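Long-range contact in guanine nucleotide exchange factor SRM1 (Saccharomyces cerevisiae, PDB 3OF7), which promotes exchange of GDP for GTP on the Ran-type GTPases GSP1 and GSP2, binds chromatin and controls RNA metabolism and nuclear transport: residues Gly180-Tyr185 against Lys247-Arg252. Residues are numbered along the deposited sequence; the frame is centred on the assembly and turned at random.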
loop_
_atom_site.group_PDB
_atom_site.type_symbol
_atom_site.label_atom_id
_atom_site.label_comp_id
_atom_site.label_asym_id
_atom_site.label_seq_id
_atom_site.Cartn_x
_atom_site.Cartn_y
_atom_site.Cartn_z
ATOM N N GLY A 180 12.414 -0.030 -18.812
ATOM C CA GLY A 180 11.208 0.231 -19.590
ATOM C C GLY A 180 10.079 -0.698 -19.207
ATOM O O GLY A 180 9.965 -1.107 -18.051
ATOM N N ILE A 181 9.243 -1.032 -20.183
ATOM C CA ILE A 181 8.142 -1.976 -19.965
ATOM C C ILE A 181 8.672 -3.407 -20.056
ATOM O O ILE A 181 9.327 -3.773 -21.043
ATOM C CB ILE A 181 6.974 -1.721 -20.963
ATOM C CG1 ILE A 181 6.367 -0.334 -20.700
ATOM C CG2 ILE A 181 5.888 -2.827 -20.869
ATOM C CD1 ILE A 181 5.569 0.250 -21.857
ATOM N N LEU A 182 8.428 -4.200 -19.011
ATOM C CA LEU A 182 8.716 -5.634 -19.058
ATOM C C LEU A 182 7.588 -6.310 -19.835
ATOM O O LEU A 182 7.825 -6.912 -20.887
ATOM C CB LEU A 182 8.869 -6.245 -17.657
ATOM C CG LEU A 182 9.170 -7.749 -17.539
ATOM C CD1 LEU A 182 10.339 -8.161 -18.452
ATOM C CD2 LEU A 182 9.452 -8.166 -16.092
ATOM N N GLY A 183 6.361 -6.164 -19.332
ATOM C CA GLY A 183 5.184 -6.772 -19.958
ATOM C C GLY A 183 4.138 -7.110 -18.913
ATOM O O GLY A 183 4.298 -6.791 -17.726
ATOM N N PHE A 184 3.075 -7.770 -19.345
ATOM C CA PHE A 184 1.971 -8.081 -18.447
ATOM C C PHE A 184 1.880 -9.582 -18.174
ATOM O O PHE A 184 1.985 -10.014 -17.022
ATOM C CB PHE A 184 0.662 -7.517 -19.012
ATOM C CG PHE A 184 -0.567 -7.876 -18.205
ATOM C CD1 PHE A 184 -0.843 -7.226 -17.002
ATOM C CD2 PHE A 184 -1.462 -8.845 -18.671
ATOM C CE1 PHE A 184 -1.993 -7.550 -16.257
ATOM C CE2 PHE A 184 -2.605 -9.178 -17.940
ATOM C CZ PHE A 184 -2.876 -8.528 -16.730
ATOM N N TYR A 185 1.685 -10.378 -19.224
ATOM C CA TYR A 185 1.555 -11.827 -19.035
ATOM C C TYR A 185 2.420 -12.610 -20.026
ATOM O O TYR A 185 2.219 -12.523 -21.232
ATOM C CB TYR A 185 0.089 -12.254 -19.141
ATOM C CG TYR A 185 -0.190 -13.629 -18.576
ATOM C CD1 TYR A 185 -0.236 -14.747 -19.413
ATOM C CD2 TYR A 185 -0.413 -13.816 -17.210
ATOM C CE1 TYR A 185 -0.491 -16.015 -18.909
ATOM C CE2 TYR A 185 -0.681 -15.090 -16.692
ATOM C CZ TYR A 185 -0.717 -16.184 -17.557
ATOM O OH TYR A 185 -0.973 -17.448 -17.077
ATOM N N LYS A 247 9.162 -15.626 -20.369
ATOM C CA LYS A 247 8.691 -17.018 -20.339
ATOM C C LYS A 247 8.015 -17.355 -19.011
ATOM O O LYS A 247 7.073 -18.152 -18.977
ATOM C CB LYS A 247 9.842 -17.994 -20.610
ATOM C CG LYS A 247 10.279 -18.063 -22.077
ATOM C CD LYS A 247 11.594 -18.866 -22.217
ATOM C CE LYS A 247 12.165 -18.761 -23.635
ATOM N NZ LYS A 247 13.526 -19.378 -23.744
ATOM N N THR A 248 8.486 -16.727 -17.929
ATOM C CA THR A 248 7.996 -17.031 -16.585
ATOM C C THR A 248 7.211 -15.869 -15.944
ATOM O O THR A 248 7.047 -15.836 -14.729
ATOM C CB THR A 248 9.135 -17.467 -15.636
ATOM O OG1 THR A 248 10.007 -16.357 -15.369
ATOM C CG2 THR A 248 9.946 -18.643 -16.223
ATOM N N LEU A 249 6.728 -14.942 -16.767
ATOM C CA LEU A 249 5.962 -13.784 -16.288
ATOM C C LEU A 249 4.495 -14.165 -16.040
ATOM O O LEU A 249 3.594 -13.772 -16.787
ATOM C CB LEU A 249 6.094 -12.596 -17.256
ATOM C CG LEU A 249 5.505 -11.231 -16.864
ATOM C CD1 LEU A 249 6.245 -10.647 -15.652
ATOM C CD2 LEU A 249 5.572 -10.264 -18.029
ATOM N N ASP A 250 4.292 -14.953 -14.988
ATOM C CA ASP A 250 2.961 -15.361 -14.514
ATOM C C ASP A 250 3.090 -15.774 -13.049
ATOM O O ASP A 250 4.187 -16.144 -12.612
ATOM C CB ASP A 250 2.368 -16.498 -15.367
ATOM C CG ASP A 250 3.252 -17.725 -15.410
ATOM O OD1 ASP A 250 4.167 -17.762 -16.255
ATOM O OD2 ASP A 250 3.034 -18.649 -14.599
ATOM N N PRO A 251 1.984 -15.715 -12.273
ATOM C CA PRO A 251 2.137 -15.939 -10.827
ATOM C C PRO A 251 2.656 -17.336 -10.511
ATOM O O PRO A 251 2.110 -18.317 -11.009
ATOM C CB PRO A 251 0.709 -15.742 -10.278
ATOM C CG PRO A 251 0.035 -14.875 -11.295
ATOM C CD PRO A 251 0.604 -15.342 -12.621
ATOM N N ARG A 252 3.707 -17.404 -9.699
ATOM C CA ARG A 252 4.395 -18.652 -9.399
ATOM C C ARG A 252 4.829 -18.697 -7.944
ATOM O O ARG A 252 5.251 -17.676 -7.394
ATOM C CB ARG A 252 5.625 -18.809 -10.307
ATOM C CG ARG A 252 5.291 -19.177 -11.743
ATOM C CD ARG A 252 6.496 -19.015 -12.654
ATOM N NE ARG A 252 6.125 -19.182 -14.054
ATOM C CZ ARG A 252 6.610 -20.124 -14.858
ATOM N NH1 ARG A 252 7.514 -20.985 -14.410
ATOM N NH2 ARG A 252 6.201 -20.186 -16.115
#
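Leu-249 reaches from the 247-252 loop into the bend of the chain at 182-184, packing there by van der Waals contact against main-chain atoms and one leucine. With its CG anti to the backbone N (chi1 -173°), Leu-249 sets CD2 3.6 Å from Gly-183 C, which carries no side chain, and its CG 3.7 Å from Phe-184 O. Leu-249 CD1 meets Leu-182 CD2 at 4.1 Å, the two leucines running past each other in opposite directions. Around the Tyr-185 ring, Leu-249 O lies over one face, 4.0 Å from Tyr-185 CD2, and Asp-250 CB approaches Tyr-185 CE2 obliquely at 3.6 Å. Pro-251 CD is more distant from Tyr-185 CE2, at 4.3 Å. The contact joins neighbouring blades of the RCC1 seven-bladed beta-propeller: strand 180-183 pairs with strand 169-177 of one blade, and the 247-252 loop leads into strand 252-253, outermost in the next, whose Trp-228 packs against both Tyr-185 and Pro-251. An alanine in place of Tyr-185 would probably open a gap beside Asp-250 CB and Pro-251 and deprive Trp-196 of an edge-to-face partner, with Phe-184 still against it. Polar bonds hold the loop itself: Arg-252 NH2 forms a salt bridge with Asp-250 OD1 (3.2 Å), the oxygen lying in the guanidinium plane and using its syn lone pair. OD1 also accepts from Gln-186 NE2, next to Tyr-185, and the Leu-249 and Gln-186 backbones are hydrogen-bonded.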